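Local atomic coordinates of NDP-N-acetyl-D-galactosaminuronic acid dehydrogenase (Methanosarcina mazei Go1, PDB entry 3G79), a protein that probably oxidises UDP-N-acetyl-D-mannosamine to UDP-N-acetyl-D-mannosaminuronate in two NAD-dependent steps. Residues 354-359 against 376-381; 403-406 against 410-413. One frame throughout, in Å; residues are numbered along the deposited sequence.

Contact 1: residues 354-359 against 376-381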
ATOM      1  N   SER A 354     -26.132  30.493  -6.036  1.00 31.58           N
ATOM      2  CA  SER A 354     -25.025  30.391  -6.983  1.00 31.76           C
ATOM      3  C   SER A 354     -25.249  29.215  -7.921  1.00 31.45           C
ATOM      4  O   SER A 354     -25.822  28.203  -7.527  1.00 32.33           O
ATOM      5  CB  SER A 354     -23.692  30.176  -6.240  1.00 31.91           C
ATOM      6  OG  SER A 354     -23.616  30.960  -5.070  1.00 39.25           O
ATOM      7  N   LYS A 355     -24.772  29.325  -9.151  1.00 30.52           N
ATOM      8  CA  LYS A 355     -24.825  28.188 -10.071  1.00 29.31           C
ATOM      9  C   LYS A 355     -23.486  27.418 -10.105  1.00 27.72           C
ATOM     10  O   LYS A 355     -22.432  28.043 -10.301  1.00 26.88           O
ATOM     11  CB  LYS A 355     -25.255  28.630 -11.479  1.00 28.60           C
ATOM     12  CG  LYS A 355     -24.937  27.584 -12.546  1.00 24.70           C
ATOM     13  CD  LYS A 355     -25.566  27.942 -13.882  1.00 29.57           C
ATOM     14  CE  LYS A 355     -25.247  26.904 -14.930  1.00 24.70           C
ATOM     15  NZ  LYS A 355     -25.913  27.244 -16.224  1.00 30.45           N
ATOM     16  N   VAL A 356     -23.564  26.082  -9.932  1.00 26.57           N
ATOM     17  CA  VAL A 356     -22.430  25.143 -10.024  1.00 26.03           C
ATOM     18  C   VAL A 356     -22.475  24.274 -11.297  1.00 25.44           C
ATOM     19  O   VAL A 356     -23.469  23.621 -11.588  1.00 25.35           O
ATOM     20  CB  VAL A 356     -22.385  24.189  -8.791  1.00 27.21           C
ATOM     21  CG1 VAL A 356     -21.196  23.226  -8.858  1.00 36.57           C
ATOM     22  CG2 VAL A 356     -22.328  24.970  -7.481  1.00 35.93           C
ATOM     23  N   ALA A 357     -21.396  24.277 -12.064  1.00 25.90           N
ATOM     24  CA  ALA A 357     -21.246  23.365 -13.216  1.00 26.28           C
ATOM     25  C   ALA A 357     -20.364  22.213 -12.794  1.00 26.83           C
ATOM     26  O   ALA A 357     -19.150  22.386 -12.519  1.00 27.02           O
ATOM     27  CB  ALA A 357     -20.645  24.080 -14.451  1.00 25.85           C
ATOM     28  N   MET A 358     -21.016  21.060 -12.679  1.00 26.25           N
ATOM     29  CA  MET A 358     -20.379  19.780 -12.475  1.00 25.13           C
ATOM     30  C   MET A 358     -19.831  19.246 -13.791  1.00 28.03           C
ATOM     31  O   MET A 358     -20.580  18.826 -14.692  1.00 28.85           O
ATOM     32  CB  MET A 358     -21.390  18.803 -11.891  1.00 22.10           C
ATOM     33  CG  MET A 358     -21.848  19.243 -10.487  1.00 20.43           C
ATOM     34  SD  MET A 358     -22.551  17.973  -9.484  1.00 18.03           S
ATOM     35  CE  MET A 358     -23.456  18.924  -8.374  1.00 20.77           C
ATOM     36  N   LEU A 359     -18.511  19.268 -13.906  1.00 29.01           N
ATOM     37  CA  LEU A 359     -17.843  18.663 -15.042  1.00 29.26           C
ATOM     38  C   LEU A 359     -17.479  17.252 -14.685  1.00 30.35           C
ATOM     39  O   LEU A 359     -16.468  17.006 -14.047  1.00 30.99           O
ATOM     40  CB  LEU A 359     -16.585  19.445 -15.366  1.00 28.72           C
ATOM     41  CG  LEU A 359     -16.731  20.611 -16.343  1.00 14.70           C
ATOM     42  CD1 LEU A 359     -17.896  21.514 -16.009  1.00 27.98           C
ATOM     43  CD2 LEU A 359     -15.403  21.362 -16.349  1.00 28.30           C
ATOM     44  N   GLU A 376     -22.540  12.061  -6.984  1.00 28.34           N
ATOM     45  CA  GLU A 376     -23.886  12.155  -6.434  1.00 29.26           C
ATOM     46  C   GLU A 376     -23.884  12.828  -5.055  1.00 28.90           C
ATOM     47  O   GLU A 376     -24.461  13.890  -4.924  1.00 29.16           O
ATOM     48  CB  GLU A 376     -24.593  10.805  -6.415  1.00 30.41           C
ATOM     49  CG  GLU A 376     -26.040  10.886  -6.109  1.00 63.00           C
ATOM     50  CD  GLU A 376     -26.811   9.722  -6.706  1.00 33.30           C
ATOM     51  OE1 GLU A 376     -27.971   9.507  -6.290  1.00 63.86           O
ATOM     52  OE2 GLU A 376     -26.272   9.038  -7.614  1.00 63.47           O
ATOM     53  N   PRO A 377     -23.205  12.247  -4.031  1.00 29.15           N
ATOM     54  CA  PRO A 377     -23.287  12.985  -2.757  1.00 28.92           C
ATOM     55  C   PRO A 377     -22.830  14.439  -2.857  1.00 29.00           C
ATOM     56  O   PRO A 377     -23.302  15.251  -2.086  1.00 30.17           O
ATOM     57  CB  PRO A 377     -22.407  12.182  -1.797  1.00 28.21           C
ATOM     58  CG  PRO A 377     -21.465  11.413  -2.684  1.00 35.13           C
ATOM     59  CD  PRO A 377     -22.245  11.119  -3.941  1.00 29.16           C
ATOM     60  N   TYR A 378     -21.951  14.772  -3.799  1.00 28.81           N
ATOM     61  CA  TYR A 378     -21.524  16.159  -3.984  1.00 28.72           C
ATOM     62  C   TYR A 378     -22.663  16.985  -4.523  1.00 29.61           C
ATOM     63  O   TYR A 378     -22.998  18.035  -3.959  1.00 29.91           O
ATOM     64  CB  TYR A 378     -20.332  16.272  -4.918  1.00 28.32           C
ATOM     65  CG  TYR A 378     -19.947  17.728  -5.174  1.00 27.25           C
ATOM     66  CD1 TYR A 378     -18.839  18.323  -4.525  1.00 28.22           C
ATOM     67  CD2 TYR A 378     -20.690  18.520  -6.077  1.00 28.31           C
ATOM     68  CE1 TYR A 378     -18.508  19.655  -4.766  1.00 25.56           C
ATOM     69  CE2 TYR A 378     -20.365  19.818  -6.308  1.00 25.72           C
ATOM     70  CZ  TYR A 378     -19.278  20.402  -5.640  1.00 27.79           C
ATOM     71  OH  TYR A 378     -18.973  21.737  -5.915  1.00 25.13           O
ATOM     72  N   ARG A 379     -23.261  16.520  -5.617  1.00 30.65           N
ATOM     73  CA  ARG A 379     -24.406  17.211  -6.195  1.00 31.89           C
ATOM     74  C   ARG A 379     -25.471  17.456  -5.137  1.00 32.74           C
ATOM     75  O   ARG A 379     -26.093  18.526  -5.106  1.00 33.99           O
ATOM     76  CB  ARG A 379     -24.986  16.432  -7.381  1.00 32.32           C
ATOM     77  CG  ARG A 379     -26.271  17.015  -7.918  1.00 21.18           C
ATOM     78  CD  ARG A 379     -26.816  16.203  -9.046  1.00 32.64           C
ATOM     79  NE  ARG A 379     -28.072  16.741  -9.489  1.00 20.75           N
ATOM     80  CZ  ARG A 379     -29.291  16.366  -9.086  1.00 33.88           C
ATOM     81  NH1 ARG A 379     -29.491  15.416  -8.166  1.00 21.62           N
ATOM     82  NH2 ARG A 379     -30.345  16.981  -9.609  1.00 21.77           N
ATOM     83  N   ASP A 380     -25.645  16.492  -4.245  1.00 32.68           N
ATOM     84  CA  ASP A 380     -26.663  16.593  -3.213  1.00 33.97           C
ATOM     85  C   ASP A 380     -26.407  17.670  -2.178  1.00 33.87           C
ATOM     86  O   ASP A 380     -27.355  18.366  -1.768  1.00 34.17           O
ATOM     87  CB  ASP A 380     -26.924  15.221  -2.574  1.00 35.92           C
ATOM     88  CG  ASP A 380     -27.890  14.375  -3.408  1.00 53.71           C
ATOM     89  OD1 ASP A 380     -28.629  14.953  -4.237  1.00 36.44           O
ATOM     90  OD2 ASP A 380     -27.922  13.139  -3.242  1.00 37.57           O
ATOM     91  N   LEU A 381     -25.139  17.819  -1.766  1.00 33.52           N
ATOM     92  CA  LEU A 381     -24.712  18.909  -0.879  1.00 33.47           C
ATOM     93  C   LEU A 381     -24.983  20.287  -1.476  1.00 34.86           C
ATOM     94  O   LEU A 381     -25.473  21.194  -0.780  1.00 36.01           O
ATOM     95  CB  LEU A 381     -23.233  18.773  -0.507  1.00 33.33           C
ATOM     96  CG  LEU A 381     -22.902  17.595   0.435  1.00 36.28           C
ATOM     97  CD1 LEU A 381     -21.418  17.291   0.456  1.00 33.60           C
ATOM     98  CD2 LEU A 381     -23.481  17.743   1.877  1.00 32.64           C
TER
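V356 and M358, alternate residues of strand 355-359, both send their side chains toward helix 376-381, where Y378 and R379 receive them. V356 reaches the far end of the tyrosine: its CG1 lies 4.0 Å from Y378 OH and 4.3 Å from Y378 CE2, near the ring plane, the two side chains meeting from opposite directions. Y378 has CG anti to its backbone N (chi1 176°), which carries the ring across to the sheet; its hydroxyl is buried with no hydrogen-bond partner in the model. A357, between V356 and M358, faces the other side of the sheet. M358 then packs beside the ring. Its extended chain brings CE to the ring edge, in plane, 3.6 Å from Y378 CD2, while SD stands 5.1 Å from the Y378 ring centroid and 72° off the ring normal, an oblique Met-aromatic contact. The thioether also crosses the R379 side chain at about a right angle, but it is modelled too close to R379 for the detail there to be trusted. Cutting M358 back to an alanine is likely to open a gap beside Y378 CD2, leaving only V356 of this strand at the ring edge. V419 and helix 321-345 also pack on Y378. The axes of 355-359 and 376-381 run nearly antiparallel (174°), 10.7 Å apart at closest approach, as in the first half of a beta-alpha-beta crossover, here leading to strand 388-392 of a Rossmann-like parallel sheet.

Contact 2: residues 403-406 against 410-413; sequences EISD and EVVR
S405 meets E410 and V411 across the short turn between strand 404-405 and helix 408-412. The well-packed part is the buried, apolar one: S405 CB lies 4.0 Å from V411 CG2, the valine methyl set anti to its own carbonyl carbon. V411 extends this packing inward, onto M390 and H392 of strand 388-392 and A357 of strand 355-359. The outer part is looser and polar, with E410 at the partly exposed margin. S405 OG comes within 3.8 Å of E410 OE1, too long for a hydrogen bond, and 4.1 Å from E410 CG; its hydroxyl instead makes a weak hydrogen bond with N407 N. With chi1 at 88°, E410 holds CG between its backbone N and carbonyl carbon, and the chain extends from there past the serine. On this side D406 is exposed to solvent, and the like charges stay 6.6 Å apart, D406 OD2 to E410 OE1. N407 OD1 accepts a hydrogen bond from E410 N near the start of the helix. The whole interface is small, 95 Å², with no hydrogen bond across it. This is a short strand-turn-helix connection at the edge of a Rossmann-like alpha/beta domain, where the weakly bonded edge strand 404-405 leads directly into a helix packed against the parallel sheet.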
ATOM      1  N   GLU A 403     -30.642  14.553 -14.424  1.00 49.70           N
ATOM      2  CA  GLU A 403     -30.398  14.940 -15.832  1.00 49.35           C
ATOM      3  C   GLU A 403     -28.979  15.431 -16.151  1.00 47.80           C
ATOM      4  O   GLU A 403     -28.490  16.363 -15.532  1.00 47.53           O
ATOM      5  CB  GLU A 403     -31.487  15.895 -16.383  1.00 50.21           C
ATOM      6  CG  GLU A 403     -32.039  16.960 -15.427  1.00 64.20           C
ATOM      7  CD  GLU A 403     -33.142  17.846 -16.069  1.00 51.72           C
ATOM      8  OE1 GLU A 403     -33.958  18.426 -15.313  1.00 64.03           O
ATOM      9  OE2 GLU A 403     -33.193  17.966 -17.319  1.00 64.08           O
ATOM     10  N   ILE A 404     -28.335  14.764 -17.112  1.00 46.81           N
ATOM     11  CA  ILE A 404     -26.916  14.955 -17.461  1.00 45.98           C
ATOM     12  C   ILE A 404     -26.861  15.494 -18.872  1.00 45.60           C
ATOM     13  O   ILE A 404     -27.671  15.107 -19.709  1.00 45.94           O
ATOM     14  CB  ILE A 404     -26.076  13.592 -17.416  1.00 45.67           C
ATOM     15  CG1 ILE A 404     -25.806  13.081 -15.991  1.00 38.70           C
ATOM     16  CG2 ILE A 404     -24.696  13.750 -18.046  1.00 37.74           C
ATOM     17  CD1 ILE A 404     -26.983  12.585 -15.217  1.00 45.23           C
ATOM     18  N   SER A 405     -25.898  16.360 -19.159  1.00 45.53           N
ATOM     19  CA  SER A 405     -25.846  16.967 -20.491  1.00 45.80           C
ATOM     20  C   SER A 405     -24.539  16.700 -21.268  1.00 46.19           C
ATOM     21  O   SER A 405     -23.454  16.556 -20.685  1.00 46.48           O
ATOM     22  CB  SER A 405     -26.178  18.471 -20.406  1.00 45.36           C
ATOM     23  OG  SER A 405     -26.068  19.107 -21.663  1.00 33.97           O
ATOM     24  N   ASP A 406     -24.696  16.613 -22.583  1.00 46.20           N
ATOM     25  CA  ASP A 406     -23.614  16.498 -23.561  1.00 46.66           C
ATOM     26  C   ASP A 406     -22.781  17.792 -23.666  1.00 46.25           C
ATOM     27  O   ASP A 406     -21.555  17.733 -23.669  1.00 46.41           O
ATOM     28  CB  ASP A 406     -24.195  16.135 -24.946  1.00 47.26           C
ATOM     29  CG  ASP A 406     -25.679  16.541 -25.090  1.00 65.47           C
ATOM     30  OD1 ASP A 406     -26.529  15.945 -24.381  1.00 48.42           O
ATOM     31  OD2 ASP A 406     -26.012  17.464 -25.885  1.00 48.36           O
ATOM     32  N   GLU A 410     -23.414  24.873 -22.362  1.00 39.07           N
ATOM     33  CA  GLU A 410     -24.666  25.226 -21.711  1.00 37.89           C
ATOM     34  C   GLU A 410     -24.522  25.010 -20.206  1.00 35.83           C
ATOM     35  O   GLU A 410     -24.975  25.808 -19.408  1.00 35.46           O
ATOM     36  CB  GLU A 410     -25.909  24.580 -22.393  1.00 38.01           C
ATOM     37  CG  GLU A 410     -26.363  23.198 -21.969  1.00 39.09           C
ATOM     38  CD  GLU A 410     -27.797  22.865 -22.476  1.00 39.66           C
ATOM     39  OE1 GLU A 410     -28.489  22.046 -21.817  1.00 39.05           O
ATOM     40  OE2 GLU A 410     -28.232  23.426 -23.521  1.00 39.38           O
ATOM     41  N   VAL A 411     -23.816  23.951 -19.843  1.00 35.05           N
ATOM     42  CA  VAL A 411     -23.526  23.650 -18.448  1.00 33.84           C
ATOM     43  C   VAL A 411     -22.664  24.727 -17.788  1.00 32.63           C
ATOM     44  O   VAL A 411     -22.931  25.131 -16.666  1.00 32.38           O
ATOM     45  CB  VAL A 411     -22.880  22.290 -18.311  1.00 33.65           C
ATOM     46  CG1 VAL A 411     -22.332  22.122 -16.903  1.00 18.81           C
ATOM     47  CG2 VAL A 411     -23.900  21.215 -18.627  1.00 17.81           C
ATOM     48  N   VAL A 412     -21.666  25.220 -18.501  1.00 32.38           N
ATOM     49  CA  VAL A 412     -20.740  26.184 -17.926  1.00 32.56           C
ATOM     50  C   VAL A 412     -21.238  27.626 -17.974  1.00 33.32           C
ATOM     51  O   VAL A 412     -20.835  28.442 -17.147  1.00 33.66           O
ATOM     52  CB  VAL A 412     -19.329  26.028 -18.542  1.00 32.21           C
ATOM     53  CG1 VAL A 412     -18.443  27.237 -18.294  1.00 15.71           C
ATOM     54  CG2 VAL A 412     -18.695  24.842 -17.976  1.00 15.04           C
ATOM     55  N   ARG A 413     -22.132  27.944 -18.908  1.00 34.43           N
ATOM     56  CA  ARG A 413     -22.560  29.335 -19.055  1.00 35.13           C
ATOM     57  C   ARG A 413     -23.218  29.893 -17.798  1.00 34.47           C
ATOM     58  O   ARG A 413     -24.074  29.252 -17.197  1.00 34.61           O
ATOM     59  CB  ARG A 413     -23.392  29.574 -20.330  1.00 36.00           C
ATOM     60  CG  ARG A 413     -24.887  29.497 -20.200  1.00 60.45           C
ATOM     61  CD  ARG A 413     -25.530  30.152 -21.397  1.00 36.94           C
ATOM     62  NE  ARG A 413     -26.830  29.548 -21.672  1.00 61.11           N
ATOM     63  CZ  ARG A 413     -27.057  28.632 -22.615  1.00 38.76           C
ATOM     64  NH1 ARG A 413     -28.283  28.143 -22.780  1.00 61.53           N
ATOM     65  NH2 ARG A 413     -26.072  28.213 -23.408  1.00 61.36           N
TER

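Overall arrangement
Contact 1 closes before contact 2 opens along the chain, and their centres lie 12 Å apart within the family's UDP-binding domain, about 25 Å and about 28 Å from the chain centre. Both reach the same parallel sheet, of strand order 404-405, 388-392, 355-359, 417-420, 445-448, 464-467. Helix 375-385 and helix 408-412 pack on opposite faces of strand 355-359, the latter against A357 and L359. The two contacts are joined directly by a probable hydrogen bond from K355 NZ to R413 O, 2.9 Å long. Lying on opposite sides of one sheet, they are consistent with the alpha/beta/alpha layering of a Rossmann-like domain, here the one that probably binds the UDP part of the substrate.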